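5,10-methylenetetrahydromethanopterin reductase (Methanopyrus kandleri, PDB 1EZW) catalyses the reversible reduction of methylene-tetrahydromethanopterin to methyl-tetrahydromethanopterin with reduced coenzyme F420, a step of methanogenesis from carbon dioxide. Local coordinates at residues A[61-66]-A[78-83]; A[67-72]-A[151-156]; A[93-98]-A[136-141]; A[129-134]-A[173-178]; A[181-186]-A[193-198]. All coordinates share one frame; numbering follows the deposited sequence.

Interaction 1: A[61-66]-A[78-83]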
# COMPACT_ATOMS: atom_id res chain seq x y z
N LEU A 61 12.33 -6.66 -8.25
CA LEU A 61 12.68 -6.38 -6.83
C LEU A 61 13.33 -7.54 -6.09
O LEU A 61 12.82 -8.64 -6.15
CB LEU A 61 11.36 -6.10 -6.02
CG LEU A 61 10.65 -4.83 -5.54
CD1 LEU A 61 11.22 -3.58 -6.16
CD2 LEU A 61 9.14 -4.96 -5.84
N GLY A 62 14.44 -7.31 -5.40
CA GLY A 62 14.92 -8.41 -4.57
C GLY A 62 16.11 -8.02 -3.76
O GLY A 62 16.70 -6.92 -3.91
N PRO A 63 16.51 -8.94 -2.87
CA PRO A 63 17.66 -8.68 -2.03
C PRO A 63 18.93 -8.68 -2.87
O PRO A 63 19.11 -9.57 -3.69
CB PRO A 63 17.60 -9.82 -1.01
CG PRO A 63 16.98 -10.95 -1.77
CD PRO A 63 15.89 -10.25 -2.58
N GLY A 64 19.79 -7.68 -2.65
CA GLY A 64 21.06 -7.59 -3.38
C GLY A 64 22.11 -7.08 -2.42
O GLY A 64 22.41 -5.87 -2.40
N ILE A 65 22.74 -7.96 -1.66
CA ILE A 65 22.54 -9.41 -1.73
C ILE A 65 22.34 -10.01 -0.36
O ILE A 65 22.76 -9.45 0.63
CB ILE A 65 23.77 -10.10 -2.31
CG1 ILE A 65 24.99 -9.62 -1.56
CG2 ILE A 65 23.91 -9.79 -3.79
CD1 ILE A 65 26.31 -10.34 -2.00
N THR A 66 21.67 -11.16 -0.32
CA THR A 66 21.49 -11.77 0.98
C THR A 66 22.52 -12.88 1.10
O THR A 66 23.47 -12.89 0.34
CB THR A 66 20.03 -12.22 1.20
OG1 THR A 66 19.93 -12.73 2.54
CG2 THR A 66 19.57 -13.26 0.18
N SER A 78 11.00 -18.84 1.59
CA SER A 78 9.69 -18.28 1.91
C SER A 78 9.66 -16.76 1.62
O SER A 78 8.68 -16.28 1.00
CB SER A 78 9.38 -18.52 3.41
OG SER A 78 8.13 -17.90 3.76
N ASN A 79 10.69 -16.02 2.06
CA ASN A 79 10.75 -14.56 1.80
C ASN A 79 10.63 -14.29 0.30
O ASN A 79 9.81 -13.47 -0.12
CB ASN A 79 12.06 -13.94 2.25
CG ASN A 79 12.18 -13.87 3.72
OD1 ASN A 79 11.19 -14.03 4.41
ND2 ASN A 79 13.39 -13.60 4.24
N ILE A 80 11.44 -15.00 -0.50
CA ILE A 80 11.40 -14.78 -1.94
C ILE A 80 10.06 -15.13 -2.55
O ILE A 80 9.52 -14.35 -3.39
CB ILE A 80 12.55 -15.56 -2.63
CG1 ILE A 80 13.88 -15.06 -2.09
CG2 ILE A 80 12.40 -15.49 -4.15
CD1 ILE A 80 14.18 -13.59 -2.37
N ALA A 81 9.45 -16.26 -2.16
CA ALA A 81 8.17 -16.60 -2.70
C ALA A 81 7.10 -15.55 -2.31
O ALA A 81 6.22 -15.24 -3.10
CB ALA A 81 7.73 -17.99 -2.21
N THR A 82 7.23 -14.99 -1.11
CA THR A 82 6.24 -14.02 -0.59
C THR A 82 6.38 -12.71 -1.36
O THR A 82 5.38 -12.15 -1.80
CB THR A 82 6.44 -13.82 0.92
OG1 THR A 82 6.30 -15.10 1.57
CG2 THR A 82 5.36 -12.85 1.52
N LEU A 83 7.61 -12.21 -1.48
CA LEU A 83 7.87 -10.99 -2.25
C LEU A 83 7.39 -11.21 -3.67
O LEU A 83 6.79 -10.31 -4.26
CB LEU A 83 9.36 -10.69 -2.29
CG LEU A 83 9.76 -9.44 -3.09
CD1 LEU A 83 9.04 -8.18 -2.56
CD2 LEU A 83 11.27 -9.24 -2.92

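Interaction 2: A[67-72]-A[151-156]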
# COMPACT_ATOMS: atom_id res chain seq x y z
N ASN A 67 22.38 -13.78 2.06
CA ASN A 67 23.43 -14.81 2.25
C ASN A 67 22.84 -16.08 2.82
O ASN A 67 21.70 -16.12 3.28
CB ASN A 67 24.53 -14.26 3.19
CG ASN A 67 23.98 -13.87 4.56
OD1 ASN A 67 23.65 -12.69 4.82
ND2 ASN A 67 23.84 -14.85 5.43
N PRO A 68 23.62 -17.17 2.82
CA PRO A 68 23.13 -18.46 3.36
C PRO A 68 23.10 -18.63 4.86
O PRO A 68 22.54 -19.61 5.35
CB PRO A 68 24.16 -19.48 2.82
CG PRO A 68 24.87 -18.72 1.68
CD PRO A 68 24.95 -17.31 2.20
N TYR A 69 23.70 -17.69 5.58
CA TYR A 69 23.96 -17.87 7.01
C TYR A 69 23.07 -17.26 8.06
O TYR A 69 22.81 -17.88 9.08
CB TYR A 69 25.39 -17.39 7.32
CG TYR A 69 26.42 -17.98 6.36
CD1 TYR A 69 27.00 -17.18 5.37
CD2 TYR A 69 26.71 -19.36 6.37
CE1 TYR A 69 27.85 -17.72 4.41
CE2 TYR A 69 27.58 -19.92 5.38
CZ TYR A 69 28.13 -19.08 4.41
OH TYR A 69 28.99 -19.58 3.42
N THR A 70 22.66 -16.01 7.85
CA THR A 70 21.91 -15.35 8.90
C THR A 70 20.45 -15.77 8.99
O THR A 70 19.76 -15.36 9.93
CB THR A 70 21.97 -13.83 8.74
OG1 THR A 70 21.31 -13.50 7.50
CG2 THR A 70 23.48 -13.32 8.73
N ARG A 71 19.96 -16.55 8.02
CA ARG A 71 18.58 -17.06 8.06
C ARG A 71 18.65 -18.45 7.45
O ARG A 71 19.45 -18.69 6.55
CB ARG A 71 17.65 -16.25 7.14
CG ARG A 71 17.54 -14.78 7.52
CD ARG A 71 16.59 -14.12 6.49
NE ARG A 71 16.48 -12.67 6.65
CZ ARG A 71 17.43 -11.82 6.28
NH1 ARG A 71 17.29 -10.50 6.46
NH2 ARG A 71 18.55 -12.29 5.75
N HIS A 72 17.80 -19.36 7.91
CA HIS A 72 17.76 -20.69 7.34
C HIS A 72 17.36 -20.55 5.86
O HIS A 72 16.54 -19.71 5.51
CB HIS A 72 16.71 -21.51 8.09
CG HIS A 72 16.76 -22.98 7.80
ND1 HIS A 72 16.31 -23.53 6.62
CD2 HIS A 72 17.21 -24.02 8.56
CE1 HIS A 72 16.50 -24.85 6.65
NE2 HIS A 72 17.04 -25.17 7.82
N GLY A 151 22.78 -31.79 2.34
CA GLY A 151 24.06 -31.35 1.82
C GLY A 151 25.02 -31.26 2.97
O GLY A 151 24.75 -31.81 4.05
N LYS A 152 26.14 -30.57 2.76
CA LYS A 152 27.15 -30.38 3.80
C LYS A 152 26.82 -29.21 4.70
O LYS A 152 27.21 -29.19 5.86
CB LYS A 152 28.53 -30.05 3.19
CG LYS A 152 29.09 -31.02 2.15
CD LYS A 152 30.39 -30.42 1.50
CE LYS A 152 31.70 -30.58 2.35
NZ LYS A 152 31.84 -29.93 3.70
N TYR A 153 26.12 -28.20 4.18
CA TYR A 153 25.81 -27.00 4.97
C TYR A 153 24.35 -26.99 5.44
O TYR A 153 24.04 -26.41 6.47
CB TYR A 153 26.16 -25.74 4.13
CG TYR A 153 25.11 -24.63 4.11
CD1 TYR A 153 25.15 -23.57 5.02
CD2 TYR A 153 24.06 -24.68 3.19
CE1 TYR A 153 24.16 -22.57 5.00
CE2 TYR A 153 23.06 -23.68 3.17
CZ TYR A 153 23.12 -22.65 4.07
OH TYR A 153 22.11 -21.70 4.04
N VAL A 154 23.46 -27.65 4.72
CA VAL A 154 22.08 -27.70 5.17
C VAL A 154 21.54 -29.10 4.93
O VAL A 154 21.79 -29.70 3.88
CB VAL A 154 21.16 -26.64 4.43
CG1 VAL A 154 21.19 -26.84 2.90
CG2 VAL A 154 19.74 -26.78 4.94
N LYS A 155 20.84 -29.62 5.93
CA LYS A 155 20.18 -30.91 5.80
C LYS A 155 18.76 -30.67 6.30
O LYS A 155 18.54 -30.30 7.43
CB LYS A 155 20.87 -32.00 6.64
CG LYS A 155 20.10 -33.33 6.54
CD LYS A 155 20.77 -34.45 7.38
CE LYS A 155 19.92 -35.72 7.32
NZ LYS A 155 20.61 -36.90 7.93
N THR A 156 17.78 -30.88 5.43
CA THR A 156 16.39 -30.68 5.83
C THR A 156 15.74 -32.01 6.15
O THR A 156 16.33 -33.09 5.93
CB THR A 156 15.56 -30.08 4.69
OG1 THR A 156 15.39 -31.05 3.65
CG2 THR A 156 16.26 -28.85 4.10

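Interaction 3: A[93-98]-A[136-141]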
# COMPACT_ATOMS: atom_id res chain seq x y z
N ILE A 93 16.50 -12.83 -7.00
CA ILE A 93 17.30 -13.21 -5.83
C ILE A 93 18.76 -12.78 -6.06
O ILE A 93 19.29 -13.06 -7.14
CB ILE A 93 17.34 -14.75 -5.68
CG1 ILE A 93 15.93 -15.29 -5.43
CG2 ILE A 93 18.32 -15.13 -4.55
CD1 ILE A 93 15.82 -16.82 -5.68
N GLY A 94 19.36 -12.11 -5.07
CA GLY A 94 20.78 -11.75 -5.10
C GLY A 94 21.38 -12.54 -3.93
O GLY A 94 21.02 -12.32 -2.80
N MET A 95 22.31 -13.48 -4.18
CA MET A 95 22.84 -14.29 -3.09
C MET A 95 24.36 -14.21 -3.08
O MET A 95 24.99 -14.36 -4.11
CB MET A 95 22.40 -15.75 -3.33
CG MET A 95 22.90 -16.73 -2.29
SD MET A 95 22.20 -16.46 -0.64
CE MET A 95 20.49 -16.78 -0.97
N GLY A 96 24.93 -13.96 -1.92
CA GLY A 96 26.38 -13.89 -1.78
C GLY A 96 26.82 -14.64 -0.54
O GLY A 96 26.01 -15.25 0.14
N PRO A 97 28.10 -14.59 -0.20
CA PRO A 97 28.65 -15.27 0.96
C PRO A 97 28.67 -14.53 2.27
O PRO A 97 29.31 -14.99 3.23
CB PRO A 97 30.07 -15.58 0.49
CG PRO A 97 30.44 -14.24 -0.14
CD PRO A 97 29.15 -13.90 -0.98
N GLY A 98 27.97 -13.41 2.36
CA GLY A 98 28.05 -12.61 3.57
C GLY A 98 29.11 -11.54 3.30
O GLY A 98 29.64 -11.47 2.19
N GLU A 136 19.74 -24.86 -4.29
CA GLU A 136 18.90 -26.05 -4.45
C GLU A 136 17.68 -26.01 -3.53
O GLU A 136 16.58 -26.38 -3.94
CB GLU A 136 19.69 -27.34 -4.19
CG GLU A 136 20.74 -27.58 -5.23
CD GLU A 136 20.15 -27.66 -6.63
OE1 GLU A 136 20.75 -27.06 -7.54
OE2 GLU A 136 19.10 -28.31 -6.82
N VAL A 137 17.87 -25.59 -2.29
CA VAL A 137 16.74 -25.52 -1.37
C VAL A 137 15.69 -24.51 -1.84
O VAL A 137 14.49 -24.77 -1.81
CB VAL A 137 17.23 -25.17 0.05
CG1 VAL A 137 16.02 -24.79 0.96
CG2 VAL A 137 17.99 -26.38 0.64
N ILE A 138 16.16 -23.33 -2.25
CA ILE A 138 15.20 -22.34 -2.71
C ILE A 138 14.39 -22.80 -3.89
O ILE A 138 13.18 -22.64 -3.90
CB ILE A 138 15.94 -21.01 -3.07
CG1 ILE A 138 16.52 -20.41 -1.78
CG2 ILE A 138 14.97 -20.06 -3.79
CD1 ILE A 138 17.39 -19.14 -2.08
N TYR A 139 15.03 -23.40 -4.90
CA TYR A 139 14.27 -23.79 -6.07
C TYR A 139 13.38 -25.01 -5.82
O TYR A 139 12.32 -25.10 -6.42
CB TYR A 139 15.20 -23.92 -7.29
CG TYR A 139 15.52 -22.49 -7.76
CD1 TYR A 139 16.53 -21.74 -7.14
CD2 TYR A 139 14.72 -21.89 -8.72
CE1 TYR A 139 16.75 -20.38 -7.49
CE2 TYR A 139 14.92 -20.52 -9.09
CZ TYR A 139 15.93 -19.79 -8.47
OH TYR A 139 16.14 -18.47 -8.78
N GLN A 140 13.80 -25.91 -4.93
CA GLN A 140 12.87 -26.99 -4.58
C GLN A 140 11.61 -26.37 -3.94
O GLN A 140 10.50 -26.82 -4.21
CB GLN A 140 13.46 -27.99 -3.59
CG GLN A 140 14.50 -28.95 -4.23
CD GLN A 140 14.85 -30.07 -3.26
OE1 GLN A 140 13.98 -30.52 -2.51
NE2 GLN A 140 16.11 -30.55 -3.30
N TYR A 141 11.80 -25.34 -3.11
CA TYR A 141 10.69 -24.65 -2.44
C TYR A 141 9.79 -23.97 -3.48
O TYR A 141 8.56 -24.08 -3.44
CB TYR A 141 11.29 -23.62 -1.47
CG TYR A 141 10.27 -22.90 -0.59
CD1 TYR A 141 10.07 -23.28 0.73
CD2 TYR A 141 9.50 -21.86 -1.11
CE1 TYR A 141 9.12 -22.62 1.55
CE2 TYR A 141 8.55 -21.19 -0.31
CZ TYR A 141 8.37 -21.57 1.01
OH TYR A 141 7.48 -20.88 1.85

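Interaction 4: A[129-134]-A[173-178]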
# COMPACT_ATOMS: atom_id res chain seq x y z
N THR A 129 30.05 -23.69 -1.91
CA THR A 129 29.24 -24.89 -1.73
C THR A 129 27.97 -24.49 -0.96
O THR A 129 26.89 -24.92 -1.35
CB THR A 129 30.01 -25.98 -1.00
OG1 THR A 129 31.02 -26.46 -1.90
CG2 THR A 129 29.09 -27.11 -0.58
N ALA A 130 28.10 -23.68 0.09
CA ALA A 130 26.90 -23.24 0.83
C ALA A 130 25.92 -22.54 -0.13
O ALA A 130 24.71 -22.79 -0.06
CB ALA A 130 27.29 -22.30 1.99
N ILE A 131 26.42 -21.70 -1.04
CA ILE A 131 25.55 -21.01 -1.99
C ILE A 131 24.89 -22.01 -2.94
O ILE A 131 23.72 -21.89 -3.27
CB ILE A 131 26.34 -19.92 -2.75
CG1 ILE A 131 26.69 -18.78 -1.77
CG2 ILE A 131 25.46 -19.38 -3.96
CD1 ILE A 131 27.58 -17.68 -2.34
N ARG A 132 25.63 -23.02 -3.42
CA ARG A 132 25.00 -24.01 -4.28
C ARG A 132 23.84 -24.70 -3.54
O ARG A 132 22.81 -24.99 -4.13
CB ARG A 132 26.03 -25.11 -4.66
CG ARG A 132 27.09 -24.67 -5.62
CD ARG A 132 28.11 -25.83 -5.75
NE ARG A 132 29.18 -25.51 -6.69
CZ ARG A 132 29.09 -25.65 -8.01
NH1 ARG A 132 30.14 -25.32 -8.77
NH2 ARG A 132 27.99 -26.11 -8.58
N GLU A 133 24.06 -25.01 -2.26
CA GLU A 133 23.04 -25.73 -1.48
C GLU A 133 21.84 -24.84 -1.23
O GLU A 133 20.71 -25.30 -1.36
CB GLU A 133 23.61 -26.24 -0.16
CG GLU A 133 24.72 -27.31 -0.43
CD GLU A 133 25.19 -28.02 0.80
OE1 GLU A 133 26.15 -28.83 0.67
OE2 GLU A 133 24.64 -27.82 1.90
N VAL A 134 22.08 -23.59 -0.87
CA VAL A 134 20.94 -22.70 -0.64
C VAL A 134 20.16 -22.58 -1.94
O VAL A 134 18.92 -22.54 -1.92
CB VAL A 134 21.35 -21.28 -0.19
CG1 VAL A 134 20.08 -20.41 -0.03
CG2 VAL A 134 22.06 -21.33 1.10
N PHE A 173 18.14 -16.12 -10.44
CA PHE A 173 19.08 -16.30 -9.36
C PHE A 173 20.38 -15.60 -9.71
O PHE A 173 21.08 -16.01 -10.63
CB PHE A 173 19.38 -17.80 -9.15
CG PHE A 173 20.26 -18.08 -7.97
CD1 PHE A 173 19.77 -17.98 -6.65
CD2 PHE A 173 21.59 -18.47 -8.16
CE1 PHE A 173 20.58 -18.26 -5.55
CE2 PHE A 173 22.41 -18.75 -7.05
CZ PHE A 173 21.92 -18.65 -5.75
N TYR A 174 20.69 -14.52 -9.00
CA TYR A 174 21.95 -13.81 -9.24
C TYR A 174 22.91 -14.08 -8.09
O TYR A 174 22.52 -14.09 -6.93
CB TYR A 174 21.70 -12.28 -9.29
CG TYR A 174 21.11 -11.78 -10.58
CD1 TYR A 174 19.83 -12.16 -11.00
CD2 TYR A 174 21.84 -10.91 -11.40
CE1 TYR A 174 19.29 -11.69 -12.19
CE2 TYR A 174 21.32 -10.44 -12.61
CZ TYR A 174 20.03 -10.83 -13.01
OH TYR A 174 19.44 -10.44 -14.17
N MET A 175 24.19 -14.30 -8.40
CA MET A 175 25.15 -14.52 -7.36
C MET A 175 26.17 -13.41 -7.24
O MET A 175 26.70 -12.95 -8.25
CB MET A 175 25.96 -15.78 -7.68
CG MET A 175 25.41 -17.00 -7.11
SD MET A 175 26.64 -18.35 -7.45
CE MET A 175 27.83 -18.03 -6.75
N GLY A 176 26.46 -12.98 -6.02
CA GLY A 176 27.50 -11.99 -5.86
C GLY A 176 28.82 -12.73 -6.09
O GLY A 176 28.97 -13.89 -5.69
N ALA A 177 29.79 -12.10 -6.74
CA ALA A 177 31.07 -12.80 -6.98
C ALA A 177 32.19 -11.82 -7.15
O ALA A 177 32.04 -10.83 -7.86
CB ALA A 177 30.96 -13.67 -8.26
N GLN A 178 33.30 -12.09 -6.49
CA GLN A 178 34.46 -11.22 -6.63
C GLN A 178 35.66 -12.05 -7.10
O GLN A 178 36.30 -11.72 -8.10
CB GLN A 178 34.79 -10.54 -5.30
CG GLN A 178 35.83 -9.42 -5.43
CD GLN A 178 37.25 -9.92 -5.62
OE1 GLN A 178 37.88 -10.43 -4.68
NE2 GLN A 178 37.78 -9.78 -6.84

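Interaction 5: A[181-186]-A[193-198]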
# COMPACT_ATOMS: atom_id res chain seq x y z
N ILE A 181 36.77 -18.39 -7.70
CA ILE A 181 35.89 -19.50 -7.37
C ILE A 181 34.42 -19.08 -7.45
O ILE A 181 33.59 -19.79 -8.03
CB ILE A 181 36.17 -20.04 -5.94
CG1 ILE A 181 37.63 -20.47 -5.83
CG2 ILE A 181 35.25 -21.23 -5.65
CD1 ILE A 181 38.04 -20.76 -4.40
N MET A 182 34.08 -17.94 -6.87
CA MET A 182 32.69 -17.49 -6.94
C MET A 182 32.27 -17.14 -8.36
O MET A 182 31.14 -17.40 -8.77
CB MET A 182 32.48 -16.30 -6.01
CG MET A 182 32.51 -16.69 -4.56
SD MET A 182 31.13 -17.80 -4.15
CE MET A 182 31.46 -18.03 -2.52
N LEU A 183 33.17 -16.53 -9.13
CA LEU A 183 32.84 -16.17 -10.50
C LEU A 183 32.58 -17.41 -11.33
O LEU A 183 31.65 -17.45 -12.12
CB LEU A 183 33.97 -15.35 -11.15
CG LEU A 183 34.15 -13.90 -10.67
CD1 LEU A 183 35.51 -13.37 -11.16
CD2 LEU A 183 33.00 -13.02 -11.23
N LYS A 184 33.42 -18.43 -11.17
CA LYS A 184 33.21 -19.65 -11.93
C LYS A 184 31.90 -20.35 -11.52
O LYS A 184 31.12 -20.83 -12.35
CB LYS A 184 34.43 -20.56 -11.71
CG LYS A 184 34.51 -21.67 -12.69
CD LYS A 184 35.82 -22.46 -12.46
CE LYS A 184 35.96 -23.56 -13.50
NZ LYS A 184 34.73 -24.39 -13.48
N THR A 185 31.64 -20.39 -10.21
CA THR A 185 30.41 -21.02 -9.71
C THR A 185 29.17 -20.29 -10.26
O THR A 185 28.18 -20.91 -10.63
CB THR A 185 30.39 -20.97 -8.17
OG1 THR A 185 31.55 -21.67 -7.67
CG2 THR A 185 29.10 -21.64 -7.60
N ALA A 186 29.24 -18.97 -10.30
CA ALA A 186 28.12 -18.19 -10.80
C ALA A 186 27.89 -18.49 -12.29
O ALA A 186 26.77 -18.62 -12.74
CB ALA A 186 28.39 -16.68 -10.55
N VAL A 193 25.31 -12.46 -12.47
CA VAL A 193 26.39 -12.27 -11.53
C VAL A 193 26.47 -10.81 -11.12
O VAL A 193 26.46 -9.92 -11.96
CB VAL A 193 27.75 -12.69 -12.17
CG1 VAL A 193 28.84 -12.78 -11.08
CG2 VAL A 193 27.59 -14.00 -12.92
N LEU A 194 26.53 -10.55 -9.82
CA LEU A 194 26.64 -9.19 -9.31
C LEU A 194 28.08 -8.99 -8.91
O LEU A 194 28.58 -9.57 -7.93
CB LEU A 194 25.71 -9.02 -8.08
CG LEU A 194 24.24 -9.25 -8.42
CD1 LEU A 194 23.40 -9.39 -7.13
CD2 LEU A 194 23.73 -8.10 -9.27
N VAL A 195 28.78 -8.19 -9.71
CA VAL A 195 30.18 -7.91 -9.46
C VAL A 195 30.36 -6.49 -8.95
O VAL A 195 29.95 -5.54 -9.62
CB VAL A 195 30.98 -8.10 -10.77
CG1 VAL A 195 32.48 -7.81 -10.53
CG2 VAL A 195 30.77 -9.50 -11.28
N ASN A 196 30.93 -6.35 -7.77
CA ASN A 196 31.20 -5.05 -7.18
C ASN A 196 32.40 -4.46 -7.90
O ASN A 196 33.55 -4.72 -7.52
CB ASN A 196 31.51 -5.18 -5.69
CG ASN A 196 30.26 -5.29 -4.83
OD1 ASN A 196 30.33 -5.65 -3.65
ND2 ASN A 196 29.12 -4.97 -5.40
N ALA A 197 32.14 -3.73 -8.98
CA ALA A 197 33.21 -3.07 -9.74
C ALA A 197 32.58 -2.08 -10.68
O ALA A 197 31.43 -2.25 -11.08
CB ALA A 197 34.02 -4.14 -10.55
N SER A 198 33.36 -1.07 -11.10
CA SER A 198 32.85 -0.03 -11.97
C SER A 198 33.72 0.26 -13.21
O SER A 198 33.42 1.19 -13.95
CB SER A 198 32.72 1.28 -11.15
OG SER A 198 31.95 1.05 -9.96

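Interaction 1: A[61-66]-A[78-83]
Leu83 and Ile80 of the helix reach the strand at Leu61, Gly62 and Pro63. Helix 73-86 runs almost antiparallel to strand 60-63 here, at 166° between the short segments, with the two axes approaching to 9.6 Å. In Leu83, chi1 of 180° and a CD2 anti to CA make an extended chain that ends in CD2 against the strand, with CD1 as the side branch; CD2 lies 3.6 Å from Leu61 O and 4.1 Å from Gly62 CA. This methyl therefore packs on main chain more than on side chain, since Leu61 CB is farther off, at 4.4 Å from CD2. Leu61 itself was modelled in two conformers. One turn earlier on the helix, Ile80 has CG1 beside the backbone N and bends at chi2 (-63°), which brings CD1 to the ring of Pro63, 3.8 Å from CD and 3.9 Å from CG. The two side chains cross at a slant.

Another flank of the helix faces a neighbouring subunit: Thr82 OG1 donates to Ser78 O at 2.7 Å, from above the carbonyl plane, and also bonds to Ser44 N of the second subunit. Beyond the strand the chain passes through a non-prolyl cis peptide between Gly64 and Ile65, as in F420- and flavin-dependent relatives, where such a cis peptide lies by the cofactor ring; no cofactor is bound here.

No hydrogen bond joins the two segments. Between this helix and strand of the TIM barrel the contact is apolar and weakly directional, consistent with close shape fit between buried surfaces.

Interaction 2: A[67-72]-A[151-156]
Tyr153 and Val154 press against Pro68, Tyr69 and His72. The segment they belong to starts with a turn, in which Gly151 N donates to Val154 O at 2.8 Å. Across that turn the carboxylate of Glu133, on helix 127-142, takes the backbone N-H groups of Lys152, Tyr153 and Val154. Tyr153 then sends its ring to Pro68. Its OH lies only 2.5 Å from Pro68 O, which sits at the edge of the phenol; a hydrogen bond is indicated, but the length is very short and the ring was modelled in two conformers, so the detail is doubtful. Pro68 O also accepts from Trp117 NE1. On the same Tyr153 ring, CE1 comes within 4.3 Å of Tyr69 CD2, while Pro68 CB covers one face of the Tyr69 ring.

In barrel terms, the loop that follows strand 60-63 of this TIM barrel meets the long excursion between helix 127-142 and strand 173-176.

Val154 comes next. Its CG1 sits between the backbone N and the carbonyl carbon (chi1 58°), which turns CG2 toward His72, 4.1 Å from CE1, with the side chains about perpendicular. His72 is the N-cap of helix 73-86, and its ND1, next to CE1 in the ring, takes the N-H of Leu74. After Lys155, Thr156 closes the segment, with OG1 bonded to Tyr149 N.

Interaction 3: A[93-98]-A[136-141]
Ile93 CD1 is the main bump of this contact, and Ile138 and Tyr139 make the hollow that receives it. The methyl lies 3.8 Å from Ile138 CG2 and 3.5 Å from Tyr139 OH, with the phenol's CZ at 4.1 Å from the same CD1. The Ile93 side chain is extended, CG1 beside the backbone N and chi2 near trans at 163°, and so its tip reaches well across to the helix. Ile93 and Ile138 run alongside each other, pointing opposite ways. Ile93 CD1 approaches the Tyr139 ring obliquely, nearest its OH, and that OH is fixed by a hydrogen bond to Ile171 O, which keeps that wall of the hollow in place.

Two residues on, Met95 makes the second bump, its CE against Ile138 CD1. Its chain bends at chi2 and chi3, bringing CE around to 4.1 Å from Ile138 CD1, the two side chains meeting tip to tip. Ile138 thus offers CG2 to Ile93 and CD1 to Met95. Phe173 of the next strand borders both Ile93 and Met95, and Ile80 of helix 73-86 also touches Ile93.

Alternate residues of strand 93-95 face the helix, and helix 127-142 runs nearly antiparallel to it, at 161° with 12.4 Å between the short axes. That is the strand-to-outer-helix layer of a TIM barrel, here the (beta/alpha)8 barrel of a luciferase-like enzyme.

Interaction 4: A[129-134]-A[173-178]
Ile131 on helix 127-142 and Met175 on strand 173-176 mark where the two backbones come nearest, with CA atoms 8.4 Å apart. The strand alternates, so Phe173 and Met175 both direct their CB bonds at the helix, while Tyr174 between them belongs to the other face of the barrel wall.

One methyl makes the contact. Ile131 CG2, trans to the backbone N, drops onto the Met175 chain, 3.8 Å from SD and 3.9 Å from both CG and CE. Met175 runs out straight through chi2 and turns only at chi3 (64°), so that its thioether curves round this methyl. From the other strand residue, the rim of the Phe173 ring arrives: CZ is 4.0 Å from Ile131 CG2, which lies near the ring plane and at its edge, so the contact is no CH-pi stack.

The neighbouring polar side chain turns elsewhere, Arg132 NH2 pairing with Glu188. Between the segments themselves there is no hydrogen bond, and the chemistry is that of a methyl in a pocket of polarisable sulfur and aromatic carbon: buried dispersion contacts, with little directional preference, that join helix 127-142 to strand 173-176 of the barrel.

Interaction 5: A[181-186]-A[193-198]
Helix and strand draw in remarkably close at Ala186 and Val193, whose CA atoms are 6.2 Å apart, an approach permitted by a helix side chain that is only a CB. It happens inside one beta-alpha-beta crossover of the TIM barrel, in which strand 173-176 leads into helix 180-189 and the chain returns along strand 192-196, parallel to the first. The helix segment runs at 156° to the strand it packs on, with the short axes 9.5 Å apart.

Ala186 CB rests against the fork of Val193, 3.7 Å from CG2 and 4.0 Å from CG1. One turn earlier, a methyl of Leu183 bridges two strand residues: CD2 lies 4.2 Å from Val193 CG1 and the same 4.2 Å from Val195 CG2. Leu183 begins with CG beside the backbone N (chi1 -72°); CD1 continues the extended line, while CD2 is the branch folded back at CG, and it is this branch that meets the valines. The side chain lies roughly at right angles to both. Val193 is thus gripped by two helix residues, its CG1 meeting both Leu183 and Ala186, whereas Val195 adds one methyl. All four residues are buried, with Ile210 and Phe203 of helix 200-216 covering Leu183 and Val195 in turn.

Further along the segment, Asn196 is the centre of an inverse gamma turn. On the helix, Met182 packs toward helix 127-142. A turn is doubly tied at Ile181 O, which takes Thr185 N at one face of the carbonyl plane and Thr185 OG1, at 2.8 Å, from the opposite face.

How the interactions relate
Interactions 1, 3, 4 and 5 are successive strand-to-helix contacts around one barrel wall, and interaction 2 joins loops beside it. Interactions 3 and 4 are the closest pair, centres about 7 Å apart: they share helix 127-142, and their strands 93-95 and 173-176 are neighbours, with probable hydrogen bonds from Tyr174 N to Ile93 O and Gly176 N to Met95 O. Interaction 5 continues the sheet, its centre about 10 Å from that of interaction 4. Interactions 1 and 3, about 9 Å apart, meet where Thr66 probably bonds to Gly94 and Gly96. Magnesium, bound at Thr56 and Ser57, lies about 8 Å from the Leu61 side chain. Interactions 1 and 2 both touch the second subunit.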